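PDB 2MCM: macromomycin from Streptomyces macromomyceticus, which binds non-covalently the chromophore of the antibiotic auromomycin, the cytotoxic component that intercalates weakly into DNA and breaks its strands. Local coordinates for residues Val38-Val43 with Thr81-Val86; Val6-Gly11 with Gln16-Ser21; Gly24-Thr29 with Ser101-Ala106. All blocks are in the same frame, centred on the assembly; numbering follows the deposited sequence. Where two conformers were deposited one is given.

Contact 1. Residues Val38-Val43 with Thr81-Val86; sequences VVEPGV and TPWGTV. With CA (calcium ion), chain B.
At the bulged end of strand 30-40, where the chain leads into a tight turn, Val39 and Glu40 take hold of the indole of Trp83 on strand 81-87. Both residues face Val43, which makes this a classic beta bulge, and a type II turn from Glu40 to Val43 with glycine at its third position (Gly42, at positive phi) returns the chain. Because the bulge puts Val39 and Glu40 on the same partner, Val43, it probably helps both to reach one ring. Val39 covers one face: its CB stands 3.7 Å from the centroid of the six-membered ring of Trp83 and 4° off the normal, a CH-pi contact, while its two methyls spread over the indole beneath them. Valine suits this place because its branch lies at CB, so a short side chain can sit flat on a wide ring. Val39 CG1 also reaches past the ring to Val86 CG2, at 3.6 Å.

Glu40 works at the edge instead. Its chain bends at chi2 to carry the carboxylate round to the indole N-H, and Trp83 NE1 donates to Glu40 OE2 at 3.0 Å with an N-H...O angle of 159°. The acceptor lies nearly in the ring plane and uses its anti lone pair, although the carboxylate plane is turned 72° from the ring. Both oxygens of Glu40 bind a calcium ion, OE1 at 2.5 Å and OE2 at 2.4 Å, with a water as a further ligand; OE2 thus serves metal and indole together, and the two should help fix the carboxylate's rotation.

Strand 71-76 lies next to both partners. Trp83 and Gly84 form a second classic bulge against its Ala74, Val86 bonds through its backbone to Phe72, and Val39 packs on Val76.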
ATOM      1  N   VAL A  38       1.892  10.417  -2.182  1.00 13.10           N
ATOM      2  CA  VAL A  38       3.113  11.256  -2.362  1.00 15.54           C
ATOM      3  C   VAL A  38       2.861  12.486  -1.482  1.00 16.38           C
ATOM      4  O   VAL A  38       1.898  13.269  -1.701  1.00 18.21           O
ATOM      5  CB  VAL A  38       3.313  11.604  -3.868  1.00 15.18           C
ATOM      6  CG1 VAL A  38       4.446  12.643  -3.947  1.00 16.34           C
ATOM      7  CG2 VAL A  38       3.661  10.407  -4.692  1.00 15.73           C
ATOM      8  N   VAL A  39       3.719  12.611  -0.464  1.00 17.86           N
ATOM      9  CA  VAL A  39       3.502  13.750   0.464  1.00 22.23           C
ATOM     10  C   VAL A  39       4.243  14.967  -0.066  1.00 24.57           C
ATOM     11  O   VAL A  39       3.777  16.098   0.070  1.00 26.86           O
ATOM     12  CB  VAL A  39       3.731  13.361   1.928  1.00 21.33           C
ATOM     13  CG1 VAL A  39       2.641  12.313   2.300  1.00 21.68           C
ATOM     14  CG2 VAL A  39       5.083  12.880   2.297  1.00 21.38           C
ATOM     15  N   GLU A  40       5.378  14.672  -0.660  1.00 26.80           N
ATOM     16  CA  GLU A  40       6.235  15.674  -1.279  1.00 29.53           C
ATOM     17  C   GLU A  40       6.952  14.994  -2.427  1.00 30.25           C
ATOM     18  O   GLU A  40       7.394  13.821  -2.372  1.00 29.30           O
ATOM     19  CB  GLU A  40       7.207  16.297  -0.272  1.00 30.56           C
ATOM     20  CG  GLU A  40       6.564  16.735   1.040  1.00 31.63           C
ATOM     21  CD  GLU A  40       6.997  17.974   1.742  1.00 32.31           C
ATOM     22  OE1 GLU A  40       7.280  19.020   1.186  1.00 31.80           O
ATOM     23  OE2 GLU A  40       6.977  17.833   3.025  1.00 32.04           O
ATOM     24  N   PRO A  41       7.077  15.796  -3.498  1.00 30.58           N
ATOM     25  CA  PRO A  41       7.697  15.278  -4.718  1.00 30.51           C
ATOM     26  C   PRO A  41       8.903  14.480  -4.319  1.00 30.02           C
ATOM     27  O   PRO A  41       9.754  14.966  -3.548  1.00 31.36           O
ATOM     28  CB  PRO A  41       7.895  16.547  -5.538  1.00 31.28           C
ATOM     29  CG  PRO A  41       6.630  17.358  -5.157  1.00 31.53           C
ATOM     30  CD  PRO A  41       6.519  17.144  -3.651  1.00 31.39           C
ATOM     31  N   GLY A  42       8.948  13.235  -4.755  1.00 30.24           N
ATOM     32  CA  GLY A  42      10.016  12.280  -4.473  1.00 28.73           C
ATOM     33  C   GLY A  42       9.917  11.608  -3.103  1.00 28.03           C
ATOM     34  O   GLY A  42      10.742  10.689  -2.791  1.00 29.41           O
ATOM     35  N   VAL A  43       8.937  12.011  -2.311  1.00 25.79           N
ATOM     36  CA  VAL A  43       8.773  11.419  -0.966  1.00 21.91           C
ATOM     37  C   VAL A  43       7.347  10.814  -0.793  1.00 17.09           C
ATOM     38  O   VAL A  43       6.354  11.512  -0.818  1.00 18.04           O
ATOM     39  CB  VAL A  43       8.952  12.532   0.108  1.00 23.08           C
ATOM     40  CG1 VAL A  43       8.766  11.961   1.516  1.00 23.06           C
ATOM     41  CG2 VAL A  43      10.255  13.304  -0.050  1.00 23.55           C
ATOM     42  N   THR A  81       9.534   8.027  10.340  1.00 24.32           N
ATOM     43  CA  THR A  81       9.375   9.345  10.959  1.00 20.70           C
ATOM     44  C   THR A  81       7.995   9.874  10.612  1.00 18.53           C
ATOM     45  O   THR A  81       7.622   9.966   9.416  1.00 14.83           O
ATOM     46  CB  THR A  81      10.471  10.330  10.295  1.00 21.83           C
ATOM     47  OG1 THR A  81      11.736   9.743  10.716  1.00 22.75           O
ATOM     48  CG2 THR A  81      10.293  11.748  10.752  1.00 20.79           C
ATOM     49  N   PRO A  82       7.230  10.354  11.587  1.00 16.24           N
ATOM     50  CA  PRO A  82       5.919  10.950  11.326  1.00 15.78           C
ATOM     51  C   PRO A  82       6.057  12.215  10.502  1.00 15.70           C
ATOM     52  O   PRO A  82       6.903  13.110  10.700  1.00 18.36           O
ATOM     53  CB  PRO A  82       5.356  11.312  12.717  1.00 17.01           C
ATOM     54  CG  PRO A  82       6.120  10.402  13.630  1.00 17.86           C
ATOM     55  CD  PRO A  82       7.545  10.367  13.027  1.00 16.94           C
ATOM     56  N   TRP A  83       5.188  12.296   9.502  1.00 15.25           N
ATOM     57  CA  TRP A  83       5.124  13.464   8.627  1.00 15.12           C
ATOM     58  C   TRP A  83       3.893  14.297   8.891  1.00 14.36           C
ATOM     59  O   TRP A  83       3.964  15.539   8.985  1.00 16.81           O
ATOM     60  CB  TRP A  83       5.127  12.968   7.133  1.00 15.52           C
ATOM     61  CG  TRP A  83       5.127  14.118   6.191  1.00 16.57           C
ATOM     62  CD1 TRP A  83       6.186  14.887   5.775  1.00 18.14           C
ATOM     63  CD2 TRP A  83       3.964  14.704   5.584  1.00 16.35           C
ATOM     64  NE1 TRP A  83       5.751  15.874   4.927  1.00 18.16           N
ATOM     65  CE2 TRP A  83       4.387  15.810   4.814  1.00 17.90           C
ATOM     66  CE3 TRP A  83       2.604  14.393   5.632  1.00 16.52           C
ATOM     67  CZ2 TRP A  83       3.518  16.602   4.082  1.00 18.63           C
ATOM     68  CZ3 TRP A  83       1.746  15.183   4.915  1.00 17.32           C
ATOM     69  CH2 TRP A  83       2.156  16.284   4.149  1.00 18.42           C
ATOM     70  N   GLY A  84       2.753  13.672   9.024  1.00 14.60           N
ATOM     71  CA  GLY A  84       1.529  14.518   9.207  1.00 13.40           C
ATOM     72  C   GLY A  84       0.367  13.822   8.529  1.00 13.19           C
ATOM     73  O   GLY A  84       0.430  12.645   8.100  1.00 15.62           O
ATOM     74  N   THR A  85      -0.772  14.518   8.508  1.00 13.57           N
ATOM     75  CA  THR A  85      -1.981  13.935   8.008  1.00 14.30           C
ATOM     76  C   THR A  85      -2.080  13.960   6.502  1.00 13.07           C
ATOM     77  O   THR A  85      -1.734  15.024   5.924  1.00 15.37           O
ATOM     78  CB  THR A  85      -3.233  14.780   8.561  1.00 16.95           C
ATOM     79  OG1 THR A  85      -3.040  14.781  10.000  1.00 18.34           O
ATOM     80  CG2 THR A  85      -4.561  14.164   8.124  1.00 17.11           C
ATOM     81  N   VAL A  86      -2.583  12.918   5.926  1.00 12.29           N
ATOM     82  CA  VAL A  86      -2.854  12.784   4.505  1.00 12.11           C
ATOM     83  C   VAL A  86      -4.377  12.549   4.369  1.00 12.68           C
ATOM     84  O   VAL A  86      -4.905  11.619   4.971  1.00 13.15           O
ATOM     85  CB  VAL A  86      -2.091  11.596   3.882  1.00 12.42           C
ATOM     86  CG1 VAL A  86      -2.506  11.428   2.421  1.00 14.05           C
ATOM     87  CG2 VAL A  86      -0.574  11.814   3.878  1.00 14.63           C
TER
HETATM   88 CA    CA B 163       7.688  20.041   3.465  0.60 25.73          CA
HETATM   89  O   HOH W   1       7.916  21.386   1.358  0.81 48.30           O

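Contact 2. Residues Val6-Gly11 with Gln16-Ser21; sequences VTPATG and QTVTVS
Val6 and Val18 meet obliquely on one side of the paired strands, Val6 CG1 lying 3.8 Å from Val18 CG2. With its CG1 anti to the backbone N (chi1 177°), Val6 presents one methyl to Val18 and the other to Val20, a looser approach. Val18 divides its branches likewise: CG2 serves Val6, while CG1 approaches Pro8 CD at 4.1 Å and comes within 3.5 Å of Pro8 O, a buried carbonyl oxygen for which the model offers no hydrogen-bond partner. Branched aliphatic residues fit this inward side, where Val6 also reaches Ile109 and Val18 reaches Val68.

These strands, 3-7 and 16-23, form a beta hairpin at one edge of the three-stranded sheet. Val6 and Val20 are an antiparallel non-hydrogen-bonded pair, Thr7 and Thr19 a hydrogen-bonded one: Thr7 N donates to Thr19 O and Thr19 N to Thr7 O, both at 2.9 Å. A water donates to Thr7 O at 2.9 Å and also hydrogen-bonds Thr19 OG1, so the threonine hydroxyl suits a side where water reaches the strands.

After Thr7 a cis peptide leads into Pro8, and the strand ends; Ala9 then bonds through its backbone to Thr110. From the opposite direction to Pro8 comes Gln16, its extended chain bringing NE2 to 3.7 Å from Pro8 CG; its OE1 accepts from Ser13 N and, weakly, from a water bonded to Gly11 O.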
ATOM      1  N   VAL A   6      -6.263  -4.409  -6.651  1.00 11.00           N
ATOM      2  CA  VAL A   6      -6.869  -4.074  -5.311  1.00 11.23           C
ATOM      3  C   VAL A   6      -8.380  -4.131  -5.505  1.00 14.04           C
ATOM      4  O   VAL A   6      -8.884  -3.447  -6.409  1.00 13.34           O
ATOM      5  CB  VAL A   6      -6.400  -2.730  -4.871  1.00 11.32           C
ATOM      6  CG1 VAL A   6      -7.058  -2.288  -3.528  1.00 12.37           C
ATOM      7  CG2 VAL A   6      -4.887  -2.587  -4.733  1.00 12.09           C
ATOM      8  N   THR A   7      -9.035  -4.953  -4.663  1.00 12.87           N
ATOM      9  CA  THR A   7     -10.500  -5.072  -4.832  1.00 15.71           C
ATOM     10  C   THR A   7     -11.248  -4.932  -3.516  1.00 14.63           C
ATOM     11  O   THR A   7     -10.866  -5.649  -2.594  1.00 15.00           O
ATOM     12  CB  THR A   7     -10.776  -6.578  -5.306  1.00 17.79           C
ATOM     13  OG1 THR A   7     -10.014  -6.795  -6.518  1.00 20.73           O
ATOM     14  CG2 THR A   7     -12.278  -6.772  -5.525  1.00 20.09           C
ATOM     15  N   PRO A   8     -12.200  -4.048  -3.412  1.00 13.61           N
ATOM     16  CA  PRO A   8     -12.604  -3.088  -4.437  1.00 12.03           C
ATOM     17  C   PRO A   8     -11.555  -1.949  -4.409  1.00 12.45           C
ATOM     18  O   PRO A   8     -10.728  -1.885  -3.467  1.00 11.24           O
ATOM     19  CB  PRO A   8     -13.942  -2.512  -3.953  1.00 14.85           C
ATOM     20  CG  PRO A   8     -14.088  -2.913  -2.528  1.00 15.48           C
ATOM     21  CD  PRO A   8     -12.984  -3.906  -2.152  1.00 14.54           C
ATOM     22  N   ALA A   9     -11.578  -1.080  -5.419  1.00 12.65           N
ATOM     23  CA  ALA A   9     -10.587   0.037  -5.403  1.00 12.17           C
ATOM     24  C   ALA A   9     -11.239   1.397  -5.486  1.00 12.76           C
ATOM     25  O   ALA A   9     -10.521   2.415  -5.356  1.00 14.39           O
ATOM     26  CB  ALA A   9      -9.655  -0.114  -6.633  1.00 14.15           C
ATOM     27  N   THR A  10     -12.543   1.566  -5.659  1.00 13.34           N
ATOM     28  CA  THR A  10     -13.216   2.872  -5.773  1.00 14.22           C
ATOM     29  C   THR A  10     -14.480   2.931  -4.881  1.00 12.53           C
ATOM     30  O   THR A  10     -14.989   1.837  -4.609  1.00 14.20           O
ATOM     31  CB  THR A  10     -13.718   3.109  -7.274  1.00 16.45           C
ATOM     32  OG1 THR A  10     -14.542   1.941  -7.613  1.00 19.20           O
ATOM     33  CG2 THR A  10     -12.533   3.210  -8.246  1.00 18.99           C
ATOM     34  N   GLY A  11     -14.867   4.135  -4.553  1.00 13.24           N
ATOM     35  CA  GLY A  11     -16.046   4.380  -3.697  1.00 13.76           C
ATOM     36  C   GLY A  11     -15.804   3.733  -2.323  1.00 14.77           C
ATOM     37  O   GLY A  11     -16.795   3.223  -1.720  1.00 13.95           O
ATOM     38  N   GLN A  16     -12.580   0.383   5.614  1.00  8.93           N
ATOM     39  CA  GLN A  16     -12.937  -0.725   4.756  1.00  9.18           C
ATOM     40  C   GLN A  16     -11.794  -1.694   4.510  1.00  8.66           C
ATOM     41  O   GLN A  16     -10.595  -1.201   4.345  1.00  9.73           O
ATOM     42  CB  GLN A  16     -13.420  -0.254   3.337  1.00  8.67           C
ATOM     43  CG  GLN A  16     -14.003  -1.402   2.521  1.00  9.26           C
ATOM     44  CD  GLN A  16     -14.902  -0.861   1.389  1.00  8.79           C
ATOM     45  OE1 GLN A  16     -15.034   0.341   1.293  1.00 11.89           O
ATOM     46  NE2 GLN A  16     -15.543  -1.729   0.638  1.00 12.05           N
ATOM     47  N   THR A  17     -12.002  -2.954   4.473  1.00  9.18           N
ATOM     48  CA  THR A  17     -10.949  -3.932   4.210  1.00  9.40           C
ATOM     49  C   THR A  17     -10.906  -4.158   2.705  1.00 11.69           C
ATOM     50  O   THR A  17     -11.971  -4.462   2.146  1.00 12.11           O
ATOM     51  CB  THR A  17     -11.243  -5.349   4.880  1.00 11.73           C
ATOM     52  OG1 THR A  17     -11.218  -5.068   6.289  1.00 12.61           O
ATOM     53  CG2 THR A  17     -10.112  -6.357   4.541  1.00 13.03           C
ATOM     54  N   VAL A  18      -9.716  -4.059   2.095  1.00  9.94           N
ATOM     55  CA  VAL A  18      -9.673  -4.380   0.622  1.00 10.80           C
ATOM     56  C   VAL A  18      -8.753  -5.586   0.460  1.00  9.15           C
ATOM     57  O   VAL A  18      -8.011  -5.912   1.443  1.00 10.31           O
ATOM     58  CB  VAL A  18      -9.169  -3.172  -0.164  1.00 10.34           C
ATOM     59  CG1 VAL A  18     -10.046  -1.932  -0.056  1.00 12.46           C
ATOM     60  CG2 VAL A  18      -7.729  -2.814   0.150  1.00 11.71           C
ATOM     61  N   THR A  19      -8.766  -6.260  -0.664  1.00 10.08           N
ATOM     62  CA  THR A  19      -7.867  -7.392  -0.847  1.00 10.85           C
ATOM     63  C   THR A  19      -6.778  -6.953  -1.887  1.00 10.44           C
ATOM     64  O   THR A  19      -7.247  -6.456  -2.930  1.00 11.05           O
ATOM     65  CB  THR A  19      -8.642  -8.631  -1.408  1.00 13.33           C
ATOM     66  OG1 THR A  19      -9.643  -8.973  -0.371  1.00 15.64           O
ATOM     67  CG2 THR A  19      -7.717  -9.809  -1.770  1.00 13.77           C
ATOM     68  N   VAL A  20      -5.575  -7.136  -1.519  1.00 10.07           N
ATOM     69  CA  VAL A  20      -4.452  -6.795  -2.475  1.00 10.05           C
ATOM     70  C   VAL A  20      -3.981  -8.110  -3.048  1.00 10.51           C
ATOM     71  O   VAL A  20      -3.522  -8.972  -2.266  1.00 11.99           O
ATOM     72  CB  VAL A  20      -3.342  -6.081  -1.726  1.00 11.26           C
ATOM     73  CG1 VAL A  20      -2.153  -5.757  -2.688  1.00 12.27           C
ATOM     74  CG2 VAL A  20      -3.793  -4.816  -1.042  1.00 11.76           C
ATOM     75  N   SER A  21      -4.050  -8.349  -4.328  1.00 10.78           N
ATOM     76  CA  SER A  21      -3.611  -9.577  -4.996  1.00 12.49           C
ATOM     77  C   SER A  21      -2.452  -9.207  -5.961  1.00 12.59           C
ATOM     78  O   SER A  21      -2.675  -8.341  -6.823  1.00 13.48           O
ATOM     79  CB  SER A  21      -4.627 -10.271  -5.883  1.00 16.17           C
ATOM     80  OG  SER A  21      -5.790 -10.492  -5.101  1.00 22.21           O
TER
HETATM   81  O   HOH W   2     -12.082  -7.622  -0.908  1.00 27.75           O
HETATM   82  O   HOH W   3     -17.943   1.988   0.312  1.00 16.84           O

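Contact 3. Residues Gly24-Thr29 with Ser101-Ala106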
ATOM      1  N   GLY A  24       3.613 -12.403 -10.074  1.00 13.06           N
ATOM      2  CA  GLY A  24       4.912 -12.075 -10.771  1.00 13.49           C
ATOM      3  C   GLY A  24       5.948 -11.642  -9.780  1.00 13.28           C
ATOM      4  O   GLY A  24       6.915 -10.936 -10.194  1.00 15.55           O
ATOM      5  N   LEU A  25       5.837 -11.965  -8.479  1.00 12.84           N
ATOM      6  CA  LEU A  25       6.844 -11.552  -7.514  1.00 12.47           C
ATOM      7  C   LEU A  25       7.924 -12.623  -7.380  1.00 12.93           C
ATOM      8  O   LEU A  25       7.855 -13.726  -7.988  1.00 14.02           O
ATOM      9  CB  LEU A  25       6.099 -11.444  -6.101  1.00 11.80           C
ATOM     10  CG  LEU A  25       4.883 -10.529  -6.129  1.00 11.95           C
ATOM     11  CD1 LEU A  25       4.227 -10.526  -4.709  1.00 13.95           C
ATOM     12  CD2 LEU A  25       5.230  -9.132  -6.553  1.00 13.67           C
ATOM     13  N   THR A  26       8.895 -12.320  -6.531  1.00 12.73           N
ATOM     14  CA  THR A  26       9.996 -13.296  -6.324  1.00 13.81           C
ATOM     15  C   THR A  26       9.743 -14.190  -5.141  1.00 13.45           C
ATOM     16  O   THR A  26       9.592 -13.568  -4.041  1.00 15.00           O
ATOM     17  CB  THR A  26      11.309 -12.468  -6.102  1.00 15.36           C
ATOM     18  OG1 THR A  26      11.458 -11.623  -7.290  1.00 17.17           O
ATOM     19  CG2 THR A  26      12.513 -13.357  -5.837  1.00 16.26           C
ATOM     20  N   PRO A  27       9.635 -15.472  -5.328  1.00 14.17           N
ATOM     21  CA  PRO A  27       9.353 -16.369  -4.179  1.00 14.99           C
ATOM     22  C   PRO A  27      10.337 -16.141  -3.076  1.00 15.71           C
ATOM     23  O   PRO A  27      11.588 -16.039  -3.325  1.00 15.96           O
ATOM     24  CB  PRO A  27       9.487 -17.768  -4.776  1.00 15.43           C
ATOM     25  CG  PRO A  27       9.096 -17.553  -6.226  1.00 16.14           C
ATOM     26  CD  PRO A  27       9.723 -16.213  -6.614  1.00 15.80           C
ATOM     27  N   GLY A  28       9.855 -16.105  -1.827  1.00 15.16           N
ATOM     28  CA  GLY A  28      10.684 -15.930  -0.656  1.00 15.09           C
ATOM     29  C   GLY A  28      11.036 -14.541  -0.296  1.00 14.71           C
ATOM     30  O   GLY A  28      11.688 -14.338   0.770  1.00 16.43           O
ATOM     31  N   THR A  29      10.730 -13.524  -1.090  1.00 11.87           N
ATOM     32  CA  THR A  29      11.041 -12.148  -0.730  1.00 11.67           C
ATOM     33  C   THR A  29       9.846 -11.585   0.112  1.00 10.97           C
ATOM     34  O   THR A  29       8.729 -11.939  -0.212  1.00 11.27           O
ATOM     35  CB  THR A  29      11.170 -11.295  -2.064  1.00 12.86           C
ATOM     36  OG1 THR A  29      12.341 -11.870  -2.708  1.00 14.90           O
ATOM     37  CG2 THR A  29      11.335  -9.818  -1.761  1.00 12.31           C
ATOM     38  N   SER A 101      13.989  -3.390  -2.107  1.00 15.63           N
ATOM     39  CA  SER A 101      14.693  -2.848  -3.309  1.00 15.21           C
ATOM     40  C   SER A 101      13.775  -2.051  -4.153  1.00 16.44           C
ATOM     41  O   SER A 101      14.140  -1.583  -5.275  1.00 15.11           O
ATOM     42  CB  SER A 101      15.270  -4.013  -4.093  1.00 16.48           C
ATOM     43  OG  SER A 101      14.186  -4.632  -4.801  0.70 16.11           O
ATOM     44  N   GLY A 102      12.518  -1.847  -3.757  1.00 13.25           N
ATOM     45  CA  GLY A 102      11.609  -1.040  -4.556  1.00 14.70           C
ATOM     46  C   GLY A 102      10.928  -1.852  -5.622  1.00 13.77           C
ATOM     47  O   GLY A 102      10.100  -1.272  -6.392  1.00 18.36           O
ATOM     48  N   GLU A 103      11.078  -3.132  -5.673  1.00 12.47           N
ATOM     49  CA  GLU A 103      10.361  -3.991  -6.614  1.00 13.31           C
ATOM     50  C   GLU A 103       8.900  -4.128  -6.122  1.00 15.19           C
ATOM     51  O   GLU A 103       8.665  -4.499  -4.929  1.00 12.71           O
ATOM     52  CB  GLU A 103      10.978  -5.396  -6.565  1.00 14.83           C
ATOM     53  CG  GLU A 103      10.377  -6.300  -7.602  1.00 19.17           C
ATOM     54  CD  GLU A 103      10.361  -7.760  -7.542  1.00 23.53           C
ATOM     55  OE1 GLU A 103      10.547  -8.468  -6.598  1.00 23.59           O
ATOM     56  OE2 GLU A 103      10.187  -8.204  -8.727  1.00 27.40           O
ATOM     57  N   GLY A 104       7.889  -3.917  -6.924  1.00 13.50           N
ATOM     58  CA  GLY A 104       6.481  -4.045  -6.461  1.00 12.34           C
ATOM     59  C   GLY A 104       5.558  -3.317  -7.409  1.00 14.04           C
ATOM     60  O   GLY A 104       5.895  -3.054  -8.578  1.00 12.74           O
ATOM     61  N   ALA A 105       4.359  -3.013  -6.902  1.00 10.89           N
ATOM     62  CA  ALA A 105       3.379  -2.312  -7.761  1.00 11.26           C
ATOM     63  C   ALA A 105       2.323  -1.686  -6.852  1.00 11.44           C
ATOM     64  O   ALA A 105       2.244  -2.103  -5.647  1.00 10.67           O
ATOM     65  CB  ALA A 105       2.718  -3.391  -8.618  1.00 12.23           C
ATOM     66  N   ALA A 106       1.540  -0.786  -7.339  1.00  9.23           N
ATOM     67  CA  ALA A 106       0.514  -0.122  -6.556  1.00 10.21           C
ATOM     68  C   ALA A 106      -0.644   0.239  -7.472  1.00 10.42           C
ATOM     69  O   ALA A 106      -0.541   0.334  -8.712  1.00 11.70           O
ATOM     70  CB  ALA A 106       1.025   1.120  -5.814  1.00 11.95           C
TER
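Thr26 and Glu103 meet across two loop regions of this immunoglobulin-like beta sandwich of the neocarzinostatin family: the turn that joins strand 16-23 to strand 30-40, and the approach to strand 104-109. It is a surface contact, carried by two polar side chains.

The polar meeting is weak. Thr26 OG1 lies 3.4 Å from Glu103 OE1, a long hydrogen bond that remains unsettled because the same hydroxyl proton has another acceptor within reach. The two side chains cross at about a right angle. Glu103 reaches over fully extended, with CG trans to its backbone N (chi1 -175°), whereas Thr26 turns its hydroxyl beside its backbone N. A long acidic chain suits the first place because it spans the distance; a small hydroxyl suits the second because it can accompany a carboxylate at the surface as a neutral partner. The stronger partner of Glu103 OE1 is Tyr31 OH, which also accepts from Thr26 N, so the tyrosine hydroxyl bridges the two residues, probably more firmly than their weak direct bond.

Backbone bonding shapes the loop. Thr26 to Thr29 is a type II turn, with Pro27 at its second position, where proline's restricted phi (-53°) fits, and Gly28 at its third, where phi is positive (84°). Glu103 is flanked by Gly102 and Gly104, both at positive phi where a CB would clash with the carbonyl O of the residue before.

Apolar packing lies beside the contact: Leu25 touches Leu97 and Pro2, and Glu103 also touches Pro2. The turn is closed by Thr29 N, which donates to Thr26 O at 3.2 Å.

Overall arrangement
Contact 2 has three buried valines and contact 1 one, each beside more exposed groups, whereas contact 3 lies wholly at the surface. Contacts 1 and 3 both reach the branched sheet that contains strand 30-40, about 23 Å apart between centres, and contact 2 belongs to the three-stranded sheet, on the opposite side of the chain's centre from contact 1. Their chemistry follows: contact 2 is regular strand pairing backed by aliphatic methyls, contact 1 relies on side chains alone, an aromatic ring gripped at face and edge near a metal, and contact 3 is a weak polar link between loops. In sequence, contacts 2 and 3 adjoin, and contact 1 falls between the two segments of contact 3.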